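Local atomic coordinates of beta-lactamase Rm3 (Uncultured bacterium, PDB entry 5IQK), a protein that hydrolyses the amide bond of beta-lactam antibiotics as a zinc-dependent subclass B3 metallo-beta-lactamase, and so probably confers resistance on its bacterial host. Residues T23-M28 / S32-T37; N199-L204 / T259-R264. All coordinates share one frame; numbering follows the deposited sequence.

From the N terminus, the chain first meets itself in contact 1, where 23-28 turns back onto 32-37, with three residues between the two segments, and closes a beta hairpin in the seven-stranded mixed sheet. It then runs on through both sheets of the metallo-beta-lactamase fold. Contact 2 opens only at 199-204, near the start of helix 200-212, and closes at 259-264 in the C-terminal helix 249-269, after a 54-residue loop that includes strand 218-221 of the second sheet. The two loops follow one another, neither nesting nor crossing. Their centres stand 29 Å apart on opposite sides of the chain's centre, contact 1 joining neighbouring strands and contact 2 two outer helices.

Contact 1. Residues T23-M28 / S32-T37; sequences TYYVGM and SSVLVT
S32 lies alongside the phenol end of Y25, its OG at the ring edge, 3.5 Å from Y25 CE1; S32 OG itself hydrogen-bonds to S221 O. The ring reaches back here because Y25 CG is anti to the backbone N (chi1 -170°), and Y25 OH donates to M28 O at 2.7 Å, in the carbonyl plane, which fixes the ring's outer end. S33 O accepts from V26 N (2.9 Å) and also sits over one face of the Y25 ring, near its rim. S33 OG brushes V26 CG2 and bonds chiefly to D46 O, just past strand 42-45, sharing its proton with I45 O. V34 faces Y25 as a non-hydrogen-bonded pair, and its CG1 meets T23 CG2 obliquely at 3.6 Å. L35 and Y24 form the hydrogen-bonded pair: Y24 N to L35 O is 2.7 Å and L35 N to Y24 O is 2.8 Å. V26 CG1, just past strand 23-25, also reaches L35 CB. V36 CG1 runs beside T23 OG1, which bonds to S166 and W164. T37 OG1 meets the Y24 ring edge near CE2, and one water joins Y24 OH (2.7 Å) to T37 OG1 (3.0 Å). Beyond the backbone ladder, T23 and S32 hydroxyls thus tie this antiparallel hairpin to strands 160-168 and 218-221 of the five-stranded sheet, while S33 holds to its own sheet.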
ATOM      1  N   THR A  23      13.636  -4.062   6.499  1.00 21.25           N
ATOM      2  CA  THR A  23      12.221  -3.738   6.254  1.00 22.06           C
ATOM      3  C   THR A  23      11.415  -3.745   7.556  1.00 20.90           C
ATOM      4  O   THR A  23      11.382  -4.757   8.253  1.00 22.80           O
ATOM      5  CB  THR A  23      11.582  -4.729   5.262  1.00 21.80           C
ATOM      6  OG1 THR A  23      12.279  -4.693   4.006  1.00 23.70           O
ATOM      7  CG2 THR A  23      10.088  -4.387   5.031  1.00 19.05           C
ATOM      8  N   TYR A  24      10.758  -2.628   7.867  1.00 19.27           N
ATOM      9  CA  TYR A  24      10.009  -2.503   9.124  1.00 22.84           C
ATOM     10  C   TYR A  24       8.561  -2.101   8.875  1.00 19.49           C
ATOM     11  O   TYR A  24       8.287  -1.371   7.924  1.00 19.98           O
ATOM     12  CB  TYR A  24      10.621  -1.452  10.030  1.00 19.19           C
ATOM     13  CG  TYR A  24      12.061  -1.716  10.394  1.00 19.55           C
ATOM     14  CD1 TYR A  24      12.386  -2.247  11.626  1.00 23.92           C
ATOM     15  CD2 TYR A  24      13.089  -1.434   9.501  1.00 23.62           C
ATOM     16  CE1 TYR A  24      13.708  -2.491  11.975  1.00 25.86           C
ATOM     17  CE2 TYR A  24      14.406  -1.674   9.846  1.00 21.88           C
ATOM     18  CZ  TYR A  24      14.703  -2.206  11.082  1.00 23.84           C
ATOM     19  OH  TYR A  24      16.014  -2.450  11.429  1.00 24.54           O
ATOM     20  N   TYR A  25       7.663  -2.517   9.766  1.00 18.56           N
ATOM     21  CA  TYR A  25       6.271  -2.037   9.759  1.00 20.37           C
ATOM     22  C   TYR A  25       6.106  -0.811  10.666  1.00 19.76           C
ATOM     23  O   TYR A  25       6.480  -0.853  11.838  1.00 23.68           O
ATOM     24  CB  TYR A  25       5.326  -3.143  10.214  1.00 18.03           C
ATOM     25  CG  TYR A  25       3.853  -2.808  10.008  1.00 17.04           C
ATOM     26  CD1 TYR A  25       3.248  -3.005   8.777  1.00 20.36           C
ATOM     27  CD2 TYR A  25       3.092  -2.284  11.040  1.00 17.71           C
ATOM     28  CE1 TYR A  25       1.899  -2.704   8.576  1.00 19.76           C
ATOM     29  CE2 TYR A  25       1.721  -1.982  10.854  1.00 19.38           C
ATOM     30  CZ  TYR A  25       1.153  -2.190   9.620  1.00 18.94           C
ATOM     31  OH  TYR A  25      -0.174  -1.889   9.423  1.00 17.70           O
ATOM     32  N   VAL A  26       5.560   0.280  10.128  1.00 18.68           N
ATOM     33  CA  VAL A  26       5.379   1.504  10.913  1.00 16.43           C
ATOM     34  C   VAL A  26       3.955   2.055  10.793  1.00 17.46           C
ATOM     35  O   VAL A  26       3.704   3.226  11.108  1.00 19.49           O
ATOM     36  CB  VAL A  26       6.385   2.604  10.493  1.00 20.44           C
ATOM     37  CG1 VAL A  26       7.799   2.201  10.875  1.00 19.94           C
ATOM     38  CG2 VAL A  26       6.295   2.874   9.007  1.00 19.56           C
ATOM     39  N   GLY A  27       3.032   1.195  10.367  1.00 18.80           N
ATOM     40  CA  GLY A  27       1.654   1.585  10.146  1.00 17.48           C
ATOM     41  C   GLY A  27       0.739   1.435  11.357  1.00 19.92           C
ATOM     42  O   GLY A  27       1.175   1.493  12.514  1.00 18.15           O
ATOM     43  N   MET A  28      -0.553   1.267  11.071  1.00 20.37           N
ATOM     44  CA  MET A  28      -1.609   1.233  12.080  1.00 16.90           C
ATOM     45  C   MET A  28      -2.302  -0.135  12.052  1.00 17.39           C
ATOM     46  O   MET A  28      -1.926  -1.009  11.274  1.00 18.55           O
ATOM     47  CB  MET A  28      -2.633   2.355  11.827  1.00 19.34           C
ATOM     48  CG  MET A  28      -2.150   3.775  12.131  1.00 18.44           C
ATOM     49  SD  MET A  28      -0.708   4.329  11.178  1.00 21.42           S
ATOM     50  CE  MET A  28      -1.256   4.044   9.488  1.00 19.29           C
ATOM     51  N   SER A  32      -1.498  -0.098   6.312  1.00 15.74           N
ATOM     52  CA  SER A  32      -0.067  -0.385   6.361  1.00 16.61           C
ATOM     53  C   SER A  32       0.775   0.827   6.000  1.00 16.70           C
ATOM     54  O   SER A  32       0.358   1.697   5.240  1.00 19.15           O
ATOM     55  CB  SER A  32       0.293  -1.554   5.435  1.00 19.08           C
ATOM     56  OG  SER A  32      -0.351  -2.752   5.856  1.00 19.63           O
ATOM     57  N   SER A  33       1.946   0.887   6.611  1.00 15.61           N
ATOM     58  CA  SER A  33       3.018   1.778   6.193  1.00 20.84           C
ATOM     59  C   SER A  33       4.299   1.006   6.458  1.00 20.51           C
ATOM     60  O   SER A  33       4.410   0.340   7.484  1.00 18.39           O
ATOM     61  CB  SER A  33       2.993   3.103   6.959  1.00 20.56           C
ATOM     62  OG  SER A  33       4.033   3.959   6.489  1.00 21.23           O
ATOM     63  N   VAL A  34       5.249   1.057   5.529  1.00 19.51           N
ATOM     64  CA  VAL A  34       6.443   0.228   5.627  1.00 22.49           C
ATOM     65  C   VAL A  34       7.702   1.079   5.428  1.00 18.90           C
ATOM     66  O   VAL A  34       7.769   1.904   4.508  1.00 20.32           O
ATOM     67  CB  VAL A  34       6.405  -0.934   4.583  1.00 20.72           C
ATOM     68  CG1 VAL A  34       7.765  -1.639   4.477  1.00 20.95           C
ATOM     69  CG2 VAL A  34       5.314  -1.940   4.951  1.00 21.14           C
ATOM     70  N   LEU A  35       8.687   0.858   6.290  1.00 19.00           N
ATOM     71  CA  LEU A  35       9.965   1.563   6.238  1.00 23.69           C
ATOM     72  C   LEU A  35      11.076   0.612   5.796  1.00 23.13           C
ATOM     73  O   LEU A  35      11.243  -0.466   6.362  1.00 20.72           O
ATOM     74  CB  LEU A  35      10.285   2.169   7.605  1.00 19.08           C
ATOM     75  CG  LEU A  35      11.511   3.077   7.717  1.00 23.17           C
ATOM     76  CD1 LEU A  35      11.252   4.406   7.021  1.00 23.78           C
ATOM     77  CD2 LEU A  35      11.873   3.282   9.199  1.00 22.28           C
ATOM     78  N   VAL A  36      11.813   1.009   4.764  1.00 20.05           N
ATOM     79  CA  VAL A  36      12.922   0.222   4.263  1.00 22.92           C
ATOM     80  C   VAL A  36      14.186   1.079   4.386  1.00 21.65           C
ATOM     81  O   VAL A  36      14.317   2.104   3.718  1.00 22.70           O
ATOM     82  CB  VAL A  36      12.720  -0.230   2.791  1.00 23.50           C
ATOM     83  CG1 VAL A  36      13.815  -1.228   2.404  1.00 24.23           C
ATOM     84  CG2 VAL A  36      11.315  -0.821   2.578  1.00 21.51           C
ATOM     85  N   THR A  37      15.107   0.658   5.240  1.00 23.59           N
ATOM     86  CA  THR A  37      16.176   1.539   5.701  1.00 25.89           C
ATOM     87  C   THR A  37      17.530   1.291   5.037  1.00 24.41           C
ATOM     88  O   THR A  37      17.796   0.214   4.504  1.00 27.57           O
ATOM     89  CB  THR A  37      16.374   1.399   7.218  1.00 25.88           C
ATOM     90  OG1 THR A  37      16.812   0.068   7.516  1.00 26.67           O
ATOM     91  CG2 THR A  37      15.062   1.684   7.971  1.00 25.22           C
TER
HETATM   92  O   HOH W   1      17.907  -1.654   9.651  1.00 27.43           O

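Contact 2. Residues N199-L204 / T259-R264; sequences NALADL and TLLDSR
L261 points from helix 249-269 toward helix 200-212 and meets L204 methyl to methyl. The apolar contact is small, with 107 Å² buried in all, and rests on one leucine set against two. L204 CD1 lies 3.8 Å from L261 CD1 and 4.1 Å from L261 CD2, so this single methyl touches both branches of the fork while the two side chains cross at a slant. With CG anti to the backbone N (chi1 -179°), L261 presents its two methyls to L204. L201, one turn before L204, adds a looser touch at the partly exposed margin, its CD2 coming within 4.2 Å of L261 CD1. R205 and F208, further along helix 200-212, also touch L261.

The backbones stay well apart, with CA of L204 and CA of L261 separated by 8.7 Å. In the alpha-beta/beta-alpha sandwich of the metallo-beta-lactamase fold, this contact joins the C-terminal helix to helix 200-212, which precedes strand 218-221.

No hydrogen bond crosses between the two segments; the polar contacts are local. At the start of helix 200-212, N199 ND2 donates to D203 OD1 at 2.9 Å, arriving from above the carboxylate plane on a bent path (137° at the hydrogen). Y197 OH bonds to the other oxygen, D203 OD2, so each carboxylate oxygen has a partner. On the second helix, a turn beyond L261, R264 NE forms a salt bridge with E268.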
ATOM      1  N   ASN A 199     -12.333  -0.004 -18.018  1.00 20.59           N
ATOM      2  CA  ASN A 199     -11.291  -1.025 -18.011  1.00 22.95           C
ATOM      3  C   ASN A 199     -11.170  -1.749 -16.688  1.00 23.17           C
ATOM      4  O   ASN A 199     -10.237  -2.521 -16.489  1.00 23.64           O
ATOM      5  CB  ASN A 199      -9.935  -0.419 -18.357  1.00 20.13           C
ATOM      6  CG  ASN A 199      -9.135  -1.313 -19.268  1.00 25.26           C
ATOM      7  OD1 ASN A 199      -9.645  -1.774 -20.273  1.00 27.09           O
ATOM      8  ND2 ASN A 199      -7.889  -1.598 -18.899  1.00 24.41           N
ATOM      9  N   ALA A 200     -12.121  -1.515 -15.791  1.00 19.72           N
ATOM     10  CA  ALA A 200     -12.024  -2.036 -14.434  1.00 21.57           C
ATOM     11  C   ALA A 200     -11.805  -3.557 -14.390  1.00 24.54           C
ATOM     12  O   ALA A 200     -10.925  -4.033 -13.654  1.00 21.54           O
ATOM     13  CB  ALA A 200     -13.275  -1.647 -13.624  1.00 16.73           C
ATOM     14  N   LEU A 201     -12.585  -4.320 -15.155  1.00 23.37           N
ATOM     15  CA  LEU A 201     -12.448  -5.781 -15.134  1.00 24.06           C
ATOM     16  C   LEU A 201     -11.150  -6.245 -15.772  1.00 21.40           C
ATOM     17  O   LEU A 201     -10.500  -7.153 -15.261  1.00 23.42           O
ATOM     18  CB  LEU A 201     -13.612  -6.472 -15.837  1.00 23.46           C
ATOM     19  CG  LEU A 201     -14.952  -6.406 -15.110  1.00 28.25           C
ATOM     20  CD1 LEU A 201     -16.002  -7.218 -15.857  1.00 28.68           C
ATOM     21  CD2 LEU A 201     -14.790  -6.904 -13.681  1.00 27.47           C
ATOM     22  N   ALA A 202     -10.783  -5.640 -16.897  1.00 21.28           N
ATOM     23  CA  ALA A 202      -9.513  -5.973 -17.536  1.00 21.13           C
ATOM     24  C   ALA A 202      -8.349  -5.653 -16.589  1.00 20.90           C
ATOM     25  O   ALA A 202      -7.389  -6.425 -16.477  1.00 20.18           O
ATOM     26  CB  ALA A 202      -9.367  -5.224 -18.846  1.00 21.61           C
ATOM     27  N   ASP A 203      -8.441  -4.516 -15.907  1.00 19.31           N
ATOM     28  CA  ASP A 203      -7.424  -4.148 -14.908  1.00 20.10           C
ATOM     29  C   ASP A 203      -7.300  -5.173 -13.780  1.00 19.76           C
ATOM     30  O   ASP A 203      -6.186  -5.621 -13.459  1.00 20.26           O
ATOM     31  CB  ASP A 203      -7.739  -2.784 -14.293  1.00 19.26           C
ATOM     32  CG  ASP A 203      -7.288  -1.633 -15.152  1.00 20.48           C
ATOM     33  OD1 ASP A 203      -6.703  -1.886 -16.222  1.00 21.52           O
ATOM     34  OD2 ASP A 203      -7.541  -0.476 -14.766  1.00 19.20           O
ATOM     35  N   LEU A 204      -8.429  -5.533 -13.173  1.00 19.87           N
ATOM     36  CA  LEU A 204      -8.419  -6.506 -12.081  1.00 21.06           C
ATOM     37  C   LEU A 204      -7.850  -7.851 -12.523  1.00 22.44           C
ATOM     38  O   LEU A 204      -7.012  -8.419 -11.823  1.00 24.25           O
ATOM     39  CB  LEU A 204      -9.828  -6.698 -11.507  1.00 22.46           C
ATOM     40  CG  LEU A 204     -10.374  -5.647 -10.534  1.00 22.01           C
ATOM     41  CD1 LEU A 204     -11.869  -5.841 -10.329  1.00 26.89           C
ATOM     42  CD2 LEU A 204      -9.643  -5.702  -9.191  1.00 23.23           C
ATOM     43  N   THR A 259     -12.095 -14.571  -5.550  1.00 28.54           N
ATOM     44  CA  THR A 259     -13.314 -15.031  -4.908  1.00 28.36           C
ATOM     45  C   THR A 259     -14.247 -13.864  -4.635  1.00 29.52           C
ATOM     46  O   THR A 259     -15.452 -13.941  -4.917  1.00 26.44           O
ATOM     47  CB  THR A 259     -12.992 -15.761  -3.597  1.00 28.45           C
ATOM     48  OG1 THR A 259     -12.237 -16.937  -3.901  1.00 31.40           O
ATOM     49  CG2 THR A 259     -14.252 -16.166  -2.877  1.00 28.41           C
ATOM     50  N   LEU A 260     -13.686 -12.789  -4.090  1.00 26.82           N
ATOM     51  CA  LEU A 260     -14.453 -11.577  -3.829  1.00 27.42           C
ATOM     52  C   LEU A 260     -15.025 -11.031  -5.144  1.00 27.17           C
ATOM     53  O   LEU A 260     -16.208 -10.683  -5.217  1.00 24.42           O
ATOM     54  CB  LEU A 260     -13.580 -10.532  -3.122  1.00 27.07           C
ATOM     55  CG  LEU A 260     -14.150  -9.172  -2.700  1.00 25.82           C
ATOM     56  CD1 LEU A 260     -13.334  -8.572  -1.576  1.00 26.58           C
ATOM     57  CD2 LEU A 260     -14.239  -8.180  -3.842  1.00 29.35           C
ATOM     58  N   LEU A 261     -14.193 -10.943  -6.182  1.00 23.27           N
ATOM     59  CA  LEU A 261     -14.684 -10.435  -7.471  1.00 27.09           C
ATOM     60  C   LEU A 261     -15.835 -11.282  -8.036  1.00 28.91           C
ATOM     61  O   LEU A 261     -16.810 -10.732  -8.570  1.00 24.34           O
ATOM     62  CB  LEU A 261     -13.551 -10.348  -8.500  1.00 24.63           C
ATOM     63  CG  LEU A 261     -14.012  -9.803  -9.858  1.00 25.50           C
ATOM     64  CD1 LEU A 261     -14.612  -8.409  -9.714  1.00 21.82           C
ATOM     65  CD2 LEU A 261     -12.873  -9.787 -10.863  1.00 20.41           C
ATOM     66  N   ASP A 262     -15.732 -12.607  -7.930  1.00 27.80           N
ATOM     67  CA  ASP A 262     -16.794 -13.489  -8.422  1.00 29.39           C
ATOM     68  C   ASP A 262     -18.124 -13.195  -7.742  1.00 27.69           C
ATOM     69  O   ASP A 262     -19.172 -13.147  -8.393  1.00 30.12           O
ATOM     70  CB  ASP A 262     -16.441 -14.962  -8.204  1.00 33.16           C
ATOM     71  CG  ASP A 262     -15.301 -15.432  -9.085  1.00 37.70           C
ATOM     72  OD1 ASP A 262     -15.078 -14.821 -10.151  1.00 42.24           O
ATOM     73  OD2 ASP A 262     -14.638 -16.427  -8.714  1.00 42.24           O
ATOM     74  N   SER A 263     -18.072 -12.991  -6.431  1.00 23.56           N
ATOM     75  CA  SER A 263     -19.268 -12.668  -5.659  1.00 30.10           C
ATOM     76  C   SER A 263     -19.826 -11.318  -6.050  1.00 28.31           C
ATOM     77  O   SER A 263     -21.041 -11.142  -6.147  1.00 26.49           O
ATOM     78  CB  SER A 263     -18.970 -12.669  -4.160  1.00 31.84           C
ATOM     79  OG  SER A 263     -18.706 -13.976  -3.703  1.00 39.42           O
ATOM     80  N   ARG A 264     -18.927 -10.358  -6.234  1.00 25.71           N
ATOM     81  CA  ARG A 264     -19.311  -8.997  -6.577  1.00 26.37           C
ATOM     82  C   ARG A 264     -20.012  -8.958  -7.933  1.00 26.65           C
ATOM     83  O   ARG A 264     -21.085  -8.359  -8.067  1.00 27.60           O
ATOM     84  CB  ARG A 264     -18.073  -8.088  -6.574  1.00 23.45           C
ATOM     85  CG  ARG A 264     -18.298  -6.694  -7.146  1.00 22.71           C
ATOM     86  CD  ARG A 264     -19.327  -5.916  -6.357  1.00 25.68           C
ATOM     87  NE  ARG A 264     -19.573  -4.612  -6.962  1.00 20.34           N
ATOM     88  CZ  ARG A 264     -19.368  -3.450  -6.362  1.00 20.09           C
ATOM     89  NH1 ARG A 264     -18.928  -3.417  -5.108  1.00 20.52           N
ATOM     90  NH2 ARG A 264     -19.620  -2.320  -7.018  1.00 19.76           N
TER